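Local coordinates for protein Aln2 (Streptomyces sp. CM020, PDB 6P7L) that probably takes part in biosynthesis of the polyketide antibiotic alnumycin, as a noncanonical SnoaL-like protein of the NTF2-like superfamily, at residues D54-F59 and A85-A90; A67-A72 and R157-D162; R100-M105 and T123-S128; T115-Y120 and R142-R147. All coordinates share one frame; numbering follows the deposited sequence.

Contact 1 (D54-F59 and A85-A90); sequences DDFGGF and AGARAA
F56 packs on A87 and R88, and F59 on A87, where two helices of the NTF2-like fold meet, the short helix 56-60 and helix 80-90. The F56 ring lies flat on the turn that carries R88. R88 CA sits 3.9 Å from the F56 ring centroid and only 3° off the ring normal, a CH-pi contact over the centre. The opposite face of the same ring is covered from its own segment by D54 CA, displaced toward the rim. A87 supplies the rest of the surface: its carbonyl O approaches F56 CE1 at 3.7 Å, and its CB is 4.0 Å from F56 CD1. That CB also lies 4.0 Å from F59 CE2, so a single methyl touches both phenyl rings.

R88 reaches back over the base of the F56 side chain. Its chain bends at chi3 (-74°), which turns NE back toward F56, and NH2 comes to 3.7 Å from F56 CB, which lies over one guanidinium face. The guanidinium and F56 ring planes are 75° apart, so the two groups are not stacked; the charged end is paired instead with E84 through a salt bridge from NH1. Deeper in, F59 also packs on helix 34-52 through Q47, M48 and M51. D55 occupies the N-cap position of helix 56-60, its OD1 accepting from G58 N at 2.9 Å from above the carboxylate plane.

Contact 2 (A67-A72 and R157-D162); sequences AEFRLA and RVIERD
F69 and R157 lie side by side on one face of the sheet, their side chains pointing the same way. Each has CG anti to its backbone N, and the aliphatic part of the arginine runs over the ring: R157 CG stands 4.2 Å from the F69 ring centroid, 16° off the normal. R157 CD reaches the far rim, 3.7 Å from F69 CE2. Beyond it the chain bends at chi3, and the guanidinium plane ends up 75° from that of the ring. The phenyl therefore meets methylenes, while the polar end is taken by D143 in a salt bridge from NE, by Q47 at NH2 and by a bound glycerol at NH1. I159 crosses the same ring obliquely, its CD1 3.6 Å from F69 CE1.

The backbones beneath are the parallel pair of the NTF2-like mixed sheet, with segment axes 5° apart. R157 brackets F69, donating from N to E68 O and accepting at O from R70 N at 2.8 Å; R70 O takes I159 N at 3.0 Å, so that R70, through its N and O, in turn brackets V158. On the other face R70 CB packs against V158 CG2. Past the last bridge A72 stays close: its CB is 3.7 Å from R161 CB, its CA makes a CA-H...O contact with I159 O, and a water accepts from R161 N while donating to A72 O at 2.9 Å.

Contact 3 (R100-M105 and T123-S128); sequences RHWFDM and TVTVTS
R100 N makes the shortest polar bond between these segments, 2.8 Å to T125 O. R100 O in return accepts from T125 N, and V124 CA adds a CA-H...O contact to the same oxygen at 3.2 Å. Two residues on, W102 and T123 repeat the reciprocal pair, W102 N reaching T123 O at 2.9 Å in a nearly straight bond (170°). These are hydrogen-bonded pairs of the antiparallel hairpin 98-110/116-127, at the edge of the chain's NTF2-like sheet.

On the face bearing W102, the indole NE1 donates to T125 OG1 at 3.0 Å, with the hydroxyl oxygen close to the ring plane. T125 chi1 (57°) puts OG1 between its backbone N and carbonyl carbon, within reach of the indole. R100 shares this face, but its guanidinium forms a salt bridge with D162 of the third subunit.

The other face holds the non-hydrogen-bonded pair H101 and V124. V124 CG2 lies over the imidazole, 3.3 Å from its centroid, in a tight CH-pi contact displaced toward NE2. D52 is hydrogen-bonded to H101 ND1, and a bound glycerol oxygen to NE2.

Contact 4 (T115-Y120 and R142-R147); sequences TVSTSY and RDTLVR
D143, L145 and V116 lose the most surface in this antiparallel part of the hairpin 116-127/133-148, in the curved sheet of the NTF2-like fold. All three point to the same face, as does T118. V116 and L145 form a hydrogen-bonded pair: L145 N reaches V116 O at 2.7 Å, and the return bond from V116 N to L145 O is almost straight at 177°. The same V116 O meets T144 CA in a CA-H...O contact of 3.1 Å. Above the backbone the two side chains touch at their roots, V116 CB to L145 CB at 4.1 Å, while L145 continues toward F43 and Y44 of helix 34-52.

D143 pairs with T118 in the next reciprocal set, both bonds 3.0 Å (T118 N to D143 O, D143 N to T118 O). T118 OG1 lies against D143 CB at 3.4 Å and is hydrogen-bonded to Y44 OH. The buried carboxylate has three partners: OD1 is taken by R157, and OD2 by both Y44 OH and Y120 OH. Y120 chi1 (50°) sets CG between its backbone N and carbonyl carbon, and OH donates to D143 OD2 at 2.8 Å, 35° out of the carboxylate plane.

R157 and D143 couple contact 2 to contact 4: R157 NE meets D143 OD1 at 2.8 Å, and V158 N lies 2.8 Å from R142 O where strands 151-161 and 133-148 adjoin. Contact 1 rests on contact 2 through F59, whose CE1 is 4.0 Å from R157 NH1. Contacts 3 and 4 share strand 116-127 and meet at F103 CD2 and Y120 CE2, 3.4 Å apart, although their centres are about 20 Å apart. Bound glycerol lies about 4 Å from the F59 side chain and about 3 Å from those of R157 and H101, consistent with a pocket between helices and sheet.

Contact 1 (D54-F59 and A85-A90)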
loop_
_atom_site.group_PDB
_atom_site.type_symbol
_atom_site.label_atom_id
_atom_site.label_comp_id
_atom_site.label_asym_id
_atom_site.label_seq_id
_atom_site.Cartn_x
_atom_site.Cartn_y
_atom_site.Cartn_z
ATOM N N ASP A 54 17.554 10.164 2.344
ATOM C CA ASP A 54 18.430 11.044 3.111
ATOM C C ASP A 54 18.450 12.473 2.583
ATOM O O ASP A 54 19.382 13.240 2.875
ATOM C CB ASP A 54 19.854 10.487 3.154
ATOM C CG ASP A 54 19.964 9.239 4.016
ATOM O OD1 ASP A 54 19.080 9.031 4.869
ATOM O OD2 ASP A 54 20.923 8.465 3.830
ATOM N N ASP A 55 17.445 12.863 1.815
ATOM C CA ASP A 55 17.284 14.260 1.416
ATOM C C ASP A 55 16.421 14.967 2.466
ATOM O O ASP A 55 15.236 15.294 2.270
ATOM C CB ASP A 55 16.693 14.337 0.014
ATOM C CG ASP A 55 16.492 15.773 -0.473
ATOM O OD1 ASP A 55 16.969 16.727 0.173
ATOM O OD2 ASP A 55 15.826 15.936 -1.514
ATOM N N PHE A 56 17.037 15.165 3.639
ATOM C CA PHE A 56 16.298 15.688 4.782
ATOM C C PHE A 56 15.915 17.139 4.549
ATOM O O PHE A 56 14.842 17.564 4.976
ATOM C CB PHE A 56 17.099 15.523 6.075
ATOM C CG PHE A 56 17.405 14.088 6.402
ATOM C CD1 PHE A 56 16.393 13.201 6.760
ATOM C CD2 PHE A 56 18.698 13.610 6.309
ATOM C CE1 PHE A 56 16.687 11.877 7.032
ATOM C CE2 PHE A 56 18.969 12.286 6.582
ATOM C CZ PHE A 56 17.945 11.434 6.937
ATOM N N GLY A 57 16.745 17.895 3.833
ATOM C CA GLY A 57 16.374 19.265 3.498
ATOM C C GLY A 57 15.173 19.317 2.569
ATOM O O GLY A 57 14.234 20.097 2.780
ATOM N N GLY A 58 15.166 18.458 1.547
ATOM C CA GLY A 58 14.030 18.404 0.647
ATOM C C GLY A 58 12.770 17.908 1.330
ATOM O O GLY A 58 11.669 18.359 1.011
ATOM N N PHE A 59 12.905 16.937 2.245
ATOM C CA PHE A 59 11.766 16.500 3.046
ATOM C C PHE A 59 11.191 17.660 3.851
ATOM O O PHE A 59 9.982 17.922 3.831
ATOM C CB PHE A 59 12.199 15.370 3.971
ATOM C CG PHE A 59 11.191 15.037 5.036
ATOM C CD1 PHE A 59 10.028 14.329 4.722
ATOM C CD2 PHE A 59 11.389 15.450 6.338
ATOM C CE1 PHE A 59 9.131 14.035 5.683
ATOM C CE2 PHE A 59 10.468 15.150 7.309
ATOM C CZ PHE A 59 9.341 14.452 6.998
ATOM N N ALA A 85 15.996 18.993 11.307
ATOM C CA ALA A 85 16.928 18.516 12.315
ATOM C C ALA A 85 16.403 17.248 12.999
ATOM O O ALA A 85 17.173 16.319 13.293
ATOM C CB ALA A 85 17.175 19.623 13.344
ATOM N N GLY A 86 15.106 17.206 13.307
ATOM C CA GLY A 86 14.553 16.024 13.957
ATOM C C GLY A 86 14.576 14.794 13.065
ATOM O O GLY A 86 14.839 13.665 13.524
ATOM N N ALA A 87 14.281 14.987 11.781
ATOM C CA ALA A 87 14.291 13.877 10.844
ATOM C C ALA A 87 15.695 13.314 10.669
ATOM O O ALA A 87 15.883 12.089 10.644
ATOM C CB ALA A 87 13.718 14.320 9.497
ATOM N N ARG A 88 16.690 14.193 10.539
ATOM C CA ARG A 88 18.067 13.736 10.433
ATOM C C ARG A 88 18.490 12.979 11.688
ATOM O O ARG A 88 19.120 11.915 11.605
ATOM C CB ARG A 88 18.982 14.940 10.186
ATOM C CG ARG A 88 20.427 14.582 10.086
ATOM C CD ARG A 88 21.248 15.811 9.651
ATOM N NE ARG A 88 21.068 16.128 8.237
ATOM C CZ ARG A 88 20.394 17.177 7.779
ATOM N NH1 ARG A 88 19.835 18.027 8.623
ATOM N NH2 ARG A 88 20.295 17.379 6.472
ATOM N N ALA A 89 18.153 13.522 12.863
ATOM C CA ALA A 89 18.537 12.881 14.113
ATOM C C ALA A 89 17.878 11.512 14.225
ATOM O O ALA A 89 18.519 10.532 14.605
ATOM C CB ALA A 89 18.159 13.779 15.292
ATOM N N ALA A 90 16.587 11.431 13.891
ATOM C CA ALA A 90 15.854 10.171 14.016
ATOM C C ALA A 90 16.404 9.099 13.097
ATOM O O ALA A 90 16.317 7.901 13.409
ATOM C CB ALA A 90 14.370 10.385 13.730
#

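Contact 2 (A67-A72 and R157-D162)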
loop_
_atom_site.group_PDB
_atom_site.type_symbol
_atom_site.label_atom_id
_atom_site.label_comp_id
_atom_site.label_asym_id
_atom_site.label_seq_id
_atom_site.Cartn_x
_atom_site.Cartn_y
_atom_site.Cartn_z
ATOM N N ALA A 67 4.892 24.909 10.587
ATOM C CA ALA A 67 4.279 23.578 10.607
ATOM C C ALA A 67 4.562 22.885 11.939
ATOM O O ALA A 67 5.602 23.086 12.562
ATOM C CB ALA A 67 4.805 22.718 9.466
ATOM N N GLU A 68 3.598 22.112 12.412
ATOM C CA GLU A 68 3.729 21.403 13.680
ATOM C C GLU A 68 3.877 19.918 13.397
ATOM O O GLU A 68 3.056 19.338 12.677
ATOM C CB GLU A 68 2.520 21.636 14.579
ATOM C CG GLU A 68 2.707 22.708 15.633
ATOM C CD GLU A 68 1.389 23.147 16.249
ATOM O OE1 GLU A 68 1.185 24.368 16.409
ATOM O OE2 GLU A 68 0.560 22.269 16.572
ATOM N N PHE A 69 4.932 19.315 13.946
ATOM C CA PHE A 69 5.220 17.897 13.779
ATOM C C PHE A 69 5.216 17.282 15.167
ATOM O O PHE A 69 6.166 17.490 15.934
ATOM C CB PHE A 69 6.569 17.691 13.083
ATOM C CG PHE A 69 6.774 16.313 12.542
ATOM C CD1 PHE A 69 6.775 15.216 13.377
ATOM C CD2 PHE A 69 6.990 16.108 11.184
ATOM C CE1 PHE A 69 6.966 13.937 12.872
ATOM C CE2 PHE A 69 7.190 14.835 10.699
ATOM C CZ PHE A 69 7.170 13.759 11.525
ATOM N N ARG A 70 4.197 16.476 15.461
ATOM C CA ARG A 70 4.012 15.907 16.790
ATOM C C ARG A 70 4.427 14.447 16.752
ATOM O O ARG A 70 3.731 13.597 16.169
ATOM C CB ARG A 70 2.570 16.068 17.273
ATOM C CG ARG A 70 2.429 15.814 18.742
ATOM C CD ARG A 70 1.176 16.268 19.122
ATOM N NE ARG A 70 0.942 17.725 18.976
ATOM C CZ ARG A 70 1.034 18.630 19.962
ATOM N NH1 ARG A 70 1.374 18.265 21.198
ATOM N NH2 ARG A 70 0.786 19.909 19.709
ATOM N N LEU A 71 5.491 14.166 17.498
ATOM C CA LEU A 71 6.153 12.890 17.580
ATOM C C LEU A 71 5.330 11.956 18.445
ATOM O O LEU A 71 4.516 12.383 19.283
ATOM C CB LEU A 71 7.556 13.074 18.182
ATOM C CG LEU A 71 8.616 13.846 17.386
ATOM C CD1 LEU A 71 9.862 14.127 18.233
ATOM C CD2 LEU A 71 9.006 13.073 16.152
ATOM N N ALA A 72 5.620 10.668 18.289
ATOM C CA ALA A 72 4.862 9.660 19.023
ATOM C C ALA A 72 4.876 9.923 20.530
ATOM O O ALA A 72 3.869 9.716 21.223
ATOM C CB ALA A 72 5.413 8.272 18.704
ATOM N N ARG A 157 1.523 17.275 11.223
ATOM C CA ARG A 157 1.640 15.822 11.187
ATOM C C ARG A 157 1.593 15.353 12.641
ATOM O O ARG A 157 2.355 15.865 13.473
ATOM C CB ARG A 157 2.933 15.369 10.511
ATOM C CG ARG A 157 3.168 13.871 10.591
ATOM C CD ARG A 157 4.083 13.317 9.512
ATOM N NE ARG A 157 3.452 13.489 8.226
ATOM C CZ ARG A 157 4.074 13.527 7.047
ATOM N NH1 ARG A 157 5.393 13.343 6.966
ATOM N NH2 ARG A 157 3.350 13.753 5.951
ATOM N N VAL A 158 0.716 14.399 12.948
ATOM C CA VAL A 158 0.620 13.827 14.301
ATOM C C VAL A 158 0.736 12.312 14.177
ATOM O O VAL A 158 -0.070 11.684 13.487
ATOM C CB VAL A 158 -0.706 14.204 14.984
ATOM C CG1 VAL A 158 -0.823 13.546 16.374
ATOM C CG2 VAL A 158 -0.858 15.728 15.094
ATOM N N ILE A 159 1.725 11.727 14.835
ATOM C CA ILE A 159 2.004 10.294 14.757
ATOM C C ILE A 159 1.610 9.651 16.082
ATOM O O ILE A 159 2.077 10.084 17.141
ATOM C CB ILE A 159 3.491 10.044 14.460
ATOM C CG1 ILE A 159 3.833 10.603 13.070
ATOM C CG2 ILE A 159 3.816 8.576 14.553
ATOM C CD1 ILE A 159 5.299 10.750 12.826
ATOM N N GLU A 160 0.743 8.637 16.036
ATOM C CA GLU A 160 0.413 7.831 17.212
ATOM C C GLU A 160 1.028 6.458 16.978
ATOM O O GLU A 160 0.674 5.783 16.001
ATOM C CB GLU A 160 -1.103 7.733 17.423
ATOM C CG GLU A 160 -1.718 9.061 17.866
ATOM C CD GLU A 160 -3.191 8.958 18.179
ATOM O OE1 GLU A 160 -3.686 7.825 18.354
ATOM O OE2 GLU A 160 -3.854 10.012 18.258
ATOM N N ARG A 161 1.976 6.063 17.826
ATOM C CA ARG A 161 2.656 4.790 17.629
ATOM C C ARG A 161 1.897 3.676 18.328
ATOM O O ARG A 161 1.543 3.800 19.510
ATOM C CB ARG A 161 4.099 4.846 18.128
ATOM C CG ARG A 161 5.013 4.153 17.120
ATOM C CD ARG A 161 6.437 4.449 17.367
ATOM N NE ARG A 161 6.921 3.627 18.463
ATOM C CZ ARG A 161 8.045 3.848 19.124
ATOM N NH1 ARG A 161 8.810 4.880 18.805
ATOM N NH2 ARG A 161 8.396 3.032 20.100
ATOM N N ASP A 162 1.623 2.596 17.586
ATOM C CA ASP A 162 0.701 1.593 18.098
ATOM C C ASP A 162 1.261 0.884 19.315
ATOM O O ASP A 162 0.483 0.471 20.180
ATOM C CB ASP A 162 0.365 0.587 17.003
ATOM C CG ASP A 162 -0.652 1.128 15.985
ATOM O OD1 ASP A 162 -1.552 1.892 16.411
ATOM O OD2 ASP A 162 -0.578 0.735 14.775
HETATM O O HOH W 1 2.201 7.622 20.242
#

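Contact 3 (R100-M105 and T123-S128)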
loop_
_atom_site.group_PDB
_atom_site.type_symbol
_atom_site.label_atom_id
_atom_site.label_comp_id
_atom_site.label_asym_id
_atom_site.label_seq_id
_atom_site.Cartn_x
_atom_site.Cartn_y
_atom_site.Cartn_z
ATOM N N ARG A 100 12.409 2.223 4.421
ATOM C CA ARG A 100 11.355 2.524 3.457
ATOM C C ARG A 100 10.065 2.722 4.243
ATOM O O ARG A 100 9.699 1.870 5.064
ATOM C CB ARG A 100 11.178 1.438 2.382
ATOM C CG ARG A 100 12.396 1.227 1.503
ATOM C CD ARG A 100 12.580 2.360 0.524
ATOM N NE ARG A 100 13.816 2.213 -0.256
ATOM C CZ ARG A 100 14.438 3.234 -0.851
ATOM N NH1 ARG A 100 13.936 4.445 -0.735
ATOM N NH2 ARG A 100 15.556 3.036 -1.553
ATOM N N HIS A 101 9.412 3.864 4.020
ATOM C CA HIS A 101 8.135 4.176 4.659
ATOM C C HIS A 101 7.034 3.621 3.769
ATOM O O HIS A 101 7.082 3.786 2.547
ATOM C CB HIS A 101 7.937 5.681 4.858
ATOM C CG HIS A 101 8.640 6.229 6.060
ATOM N ND1 HIS A 101 10.009 6.347 6.128
ATOM C CD2 HIS A 101 8.171 6.636 7.262
ATOM C CE1 HIS A 101 10.355 6.838 7.301
ATOM N NE2 HIS A 101 9.259 7.018 8.009
ATOM N N TRP A 102 6.058 2.959 4.392
ATOM C CA TRP A 102 4.899 2.376 3.735
ATOM C C TRP A 102 3.649 2.992 4.362
ATOM O O TRP A 102 3.459 2.895 5.577
ATOM C CB TRP A 102 4.897 0.849 3.936
ATOM C CG TRP A 102 6.077 0.172 3.413
ATOM C CD1 TRP A 102 7.300 0.072 4.034
ATOM C CD2 TRP A 102 6.211 -0.490 2.159
ATOM N NE1 TRP A 102 8.176 -0.638 3.247
ATOM C CE2 TRP A 102 7.538 -0.972 2.083
ATOM C CE3 TRP A 102 5.348 -0.716 1.082
ATOM C CZ2 TRP A 102 8.005 -1.678 0.982
ATOM C CZ3 TRP A 102 5.834 -1.392 -0.009
ATOM C CH2 TRP A 102 7.142 -1.866 -0.046
ATOM N N PHE A 103 2.802 3.598 3.539
ATOM C CA PHE A 103 1.530 4.159 3.977
ATOM C C PHE A 103 0.422 3.331 3.357
ATOM O O PHE A 103 0.575 2.837 2.225
ATOM C CB PHE A 103 1.317 5.595 3.513
ATOM C CG PHE A 103 2.276 6.599 4.052
ATOM C CD1 PHE A 103 3.233 6.283 5.016
ATOM C CD2 PHE A 103 2.185 7.907 3.611
ATOM C CE1 PHE A 103 4.091 7.252 5.469
ATOM C CE2 PHE A 103 3.025 8.869 4.068
ATOM C CZ PHE A 103 3.990 8.544 4.995
ATOM N N ASP A 104 -0.707 3.232 4.051
ATOM C CA ASP A 104 -1.866 2.538 3.503
ATOM C C ASP A 104 -3.102 2.958 4.278
ATOM O O ASP A 104 -3.023 3.628 5.325
ATOM C CB ASP A 104 -1.641 1.028 3.563
ATOM C CG ASP A 104 -2.413 0.252 2.514
ATOM O OD1 ASP A 104 -3.017 0.849 1.585
ATOM O OD2 ASP A 104 -2.388 -0.990 2.641
ATOM N N MET A 105 -4.261 2.562 3.728
ATOM C CA MET A 105 -5.578 2.796 4.335
ATOM C C MET A 105 -5.794 4.288 4.609
ATOM O O MET A 105 -6.142 4.694 5.738
ATOM C CB MET A 105 -5.775 2.017 5.647
ATOM C CG MET A 105 -5.983 0.514 5.632
ATOM S SD MET A 105 -7.111 -0.193 4.418
ATOM C CE MET A 105 -5.677 -0.368 3.346
ATOM N N THR A 123 4.198 2.288 8.415
ATOM C CA THR A 123 5.285 1.563 9.043
ATOM C C THR A 123 6.551 1.838 8.253
ATOM O O THR A 123 6.526 2.471 7.196
ATOM C CB THR A 123 4.993 0.069 9.147
ATOM O OG1 THR A 123 6.048 -0.559 9.903
ATOM C CG2 THR A 123 4.891 -0.547 7.800
ATOM N N VAL A 124 7.663 1.416 8.826
ATOM C CA VAL A 124 8.978 1.541 8.209
ATOM C C VAL A 124 9.611 0.162 8.202
ATOM O O VAL A 124 9.682 -0.505 9.250
ATOM C CB VAL A 124 9.861 2.556 8.948
ATOM C CG1 VAL A 124 11.224 2.619 8.320
ATOM C CG2 VAL A 124 9.194 3.914 8.897
ATOM N N THR A 125 10.057 -0.263 7.018
ATOM C CA THR A 125 10.941 -1.414 6.920
ATOM C C THR A 125 12.377 -0.910 6.898
ATOM O O THR A 125 12.670 0.155 6.350
ATOM C CB THR A 125 10.661 -2.276 5.684
ATOM O OG1 THR A 125 10.765 -1.502 4.502
ATOM C CG2 THR A 125 9.233 -2.901 5.731
ATOM N N VAL A 126 13.282 -1.691 7.478
ATOM C CA VAL A 126 14.699 -1.339 7.488
ATOM C C VAL A 126 15.501 -2.516 6.956
ATOM O O VAL A 126 15.581 -3.561 7.610
ATOM C CB VAL A 126 15.188 -0.943 8.881
ATOM C CG1 VAL A 126 16.598 -0.402 8.780
ATOM C CG2 VAL A 126 14.235 0.094 9.508
ATOM N N THR A 127 16.131 -2.327 5.802
ATOM C CA THR A 127 16.836 -3.387 5.096
ATOM C C THR A 127 18.334 -3.167 5.220
ATOM O O THR A 127 18.848 -2.117 4.834
ATOM C CB THR A 127 16.416 -3.417 3.628
ATOM O OG1 THR A 127 15.037 -3.767 3.545
ATOM C CG2 THR A 127 17.203 -4.455 2.854
ATOM N N SER A 128 19.026 -4.172 5.736
ATOM C CA SER A 128 20.459 -4.104 5.981
ATOM C C SER A 128 21.298 -4.714 4.859
ATOM O O SER A 128 20.804 -5.393 3.951
ATOM C CB SER A 128 20.779 -4.812 7.295
ATOM O OG SER A 128 20.841 -6.206 7.039
#

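Contact 4 (T115-Y120 and R142-R147)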
loop_
_atom_site.group_PDB
_atom_site.type_symbol
_atom_site.label_atom_id
_atom_site.label_comp_id
_atom_site.label_asym_id
_atom_site.label_seq_id
_atom_site.Cartn_x
_atom_site.Cartn_y
_atom_site.Cartn_z
ATOM N N THR A 115 -8.121 23.241 2.677
ATOM C CA THR A 115 -7.323 22.461 3.609
ATOM C C THR A 115 -7.685 20.984 3.490
ATOM O O THR A 115 -8.868 20.610 3.441
ATOM C CB THR A 115 -7.550 22.936 5.043
ATOM O OG1 THR A 115 -7.180 24.318 5.138
ATOM C CG2 THR A 115 -6.706 22.110 5.974
ATOM N N VAL A 116 -6.660 20.147 3.451
ATOM C CA VAL A 116 -6.807 18.707 3.284
ATOM C C VAL A 116 -6.419 17.984 4.563
ATOM O O VAL A 116 -5.350 18.234 5.129
ATOM C CB VAL A 116 -5.959 18.199 2.102
ATOM C CG1 VAL A 116 -6.128 16.717 1.987
ATOM C CG2 VAL A 116 -6.335 18.934 0.830
ATOM N N SER A 117 -7.292 17.101 5.043
ATOM C CA SER A 117 -7.018 16.280 6.220
ATOM C C SER A 117 -6.883 14.839 5.757
ATOM O O SER A 117 -7.742 14.348 5.015
ATOM C CB SER A 117 -8.151 16.390 7.260
ATOM O OG SER A 117 -8.246 17.690 7.793
ATOM N N THR A 118 -5.829 14.163 6.199
ATOM C CA THR A 118 -5.670 12.746 5.918
ATOM C C THR A 118 -5.410 11.961 7.204
ATOM O O THR A 118 -4.949 12.492 8.224
ATOM C CB THR A 118 -4.537 12.476 4.912
ATOM O OG1 THR A 118 -3.283 12.702 5.568
ATOM C CG2 THR A 118 -4.656 13.352 3.645
ATOM N N SER A 119 -5.724 10.668 7.155
ATOM C CA SER A 119 -5.394 9.725 8.220
ATOM C C SER A 119 -4.982 8.447 7.518
ATOM O O SER A 119 -5.562 8.072 6.484
ATOM C CB SER A 119 -6.565 9.481 9.188
ATOM O OG SER A 119 -7.538 8.588 8.642
ATOM N N TYR A 120 -3.957 7.806 8.053
ATOM C CA TYR A 120 -3.467 6.606 7.386
ATOM C C TYR A 120 -2.636 5.771 8.341
ATOM O O TYR A 120 -2.234 6.220 9.419
ATOM C CB TYR A 120 -2.633 6.952 6.165
ATOM C CG TYR A 120 -1.539 7.966 6.367
ATOM C CD1 TYR A 120 -1.813 9.331 6.326
ATOM C CD2 TYR A 120 -0.219 7.564 6.553
ATOM C CE1 TYR A 120 -0.796 10.270 6.443
ATOM C CE2 TYR A 120 0.815 8.480 6.666
ATOM C CZ TYR A 120 0.512 9.846 6.629
ATOM O OH TYR A 120 1.524 10.777 6.752
ATOM N N ARG A 142 -2.082 11.274 11.350
ATOM C CA ARG A 142 -3.041 12.287 10.920
ATOM C C ARG A 142 -2.262 13.508 10.439
ATOM O O ARG A 142 -1.459 14.079 11.188
ATOM C CB ARG A 142 -4.026 12.666 12.033
ATOM C CG ARG A 142 -5.008 11.579 12.380
ATOM C CD ARG A 142 -6.192 12.110 13.126
ATOM N NE ARG A 142 -7.278 11.126 13.126
ATOM C CZ ARG A 142 -7.359 10.089 13.943
ATOM N NH1 ARG A 142 -6.417 9.877 14.848
ATOM N NH2 ARG A 142 -8.388 9.267 13.844
ATOM N N ASP A 143 -2.523 13.929 9.197
ATOM C CA ASP A 143 -1.881 15.092 8.611
ATOM C C ASP A 143 -2.905 16.160 8.243
ATOM O O ASP A 143 -4.066 15.860 7.949
ATOM C CB ASP A 143 -1.146 14.749 7.290
ATOM C CG ASP A 143 0.153 14.006 7.483
ATOM O OD1 ASP A 143 0.732 14.048 8.593
ATOM O OD2 ASP A 143 0.554 13.344 6.474
ATOM N N THR A 144 -2.460 17.407 8.174
ATOM C CA THR A 144 -3.184 18.410 7.407
ATOM C C THR A 144 -2.226 18.944 6.351
ATOM O O THR A 144 -1.023 19.136 6.623
ATOM C CB THR A 144 -3.733 19.576 8.250
ATOM O OG1 THR A 144 -2.654 20.406 8.681
ATOM C CG2 THR A 144 -4.523 19.055 9.425
ATOM N N LEU A 145 -2.762 19.131 5.147
ATOM C CA LEU A 145 -2.034 19.696 4.024
ATOM C C LEU A 145 -2.710 20.983 3.584
ATOM O O LEU A 145 -3.937 21.148 3.694
ATOM C CB LEU A 145 -1.965 18.720 2.830
ATOM C CG LEU A 145 -1.649 17.274 3.177
ATOM C CD1 LEU A 145 -1.877 16.355 1.975
ATOM C CD2 LEU A 145 -0.252 17.170 3.708
ATOM N N VAL A 146 -1.899 21.899 3.064
ATOM C CA VAL A 146 -2.399 23.170 2.569
ATOM C C VAL A 146 -1.749 23.442 1.224
ATOM O O VAL A 146 -0.675 22.932 0.915
ATOM C CB VAL A 146 -2.135 24.322 3.548
ATOM C CG1 VAL A 146 -2.894 24.108 4.843
ATOM C CG2 VAL A 146 -0.620 24.506 3.796
ATOM N N ARG A 147 -2.408 24.269 0.426
ATOM C CA ARG A 147 -1.928 24.617 -0.906
ATOM C C ARG A 147 -1.185 25.949 -0.854
ATOM O O ARG A 147 -1.717 26.937 -0.344
ATOM C CB ARG A 147 -3.104 24.694 -1.878
ATOM C CG ARG A 147 -2.729 24.698 -3.335
ATOM C CD ARG A 147 -3.994 24.562 -4.174
ATOM N NE ARG A 147 -4.696 23.309 -3.872
ATOM C CZ ARG A 147 -4.290 22.119 -4.294
ATOM N NH1 ARG A 147 -3.191 22.059 -5.032
ATOM N NH2 ARG A 147 -4.970 21.000 -3.978
#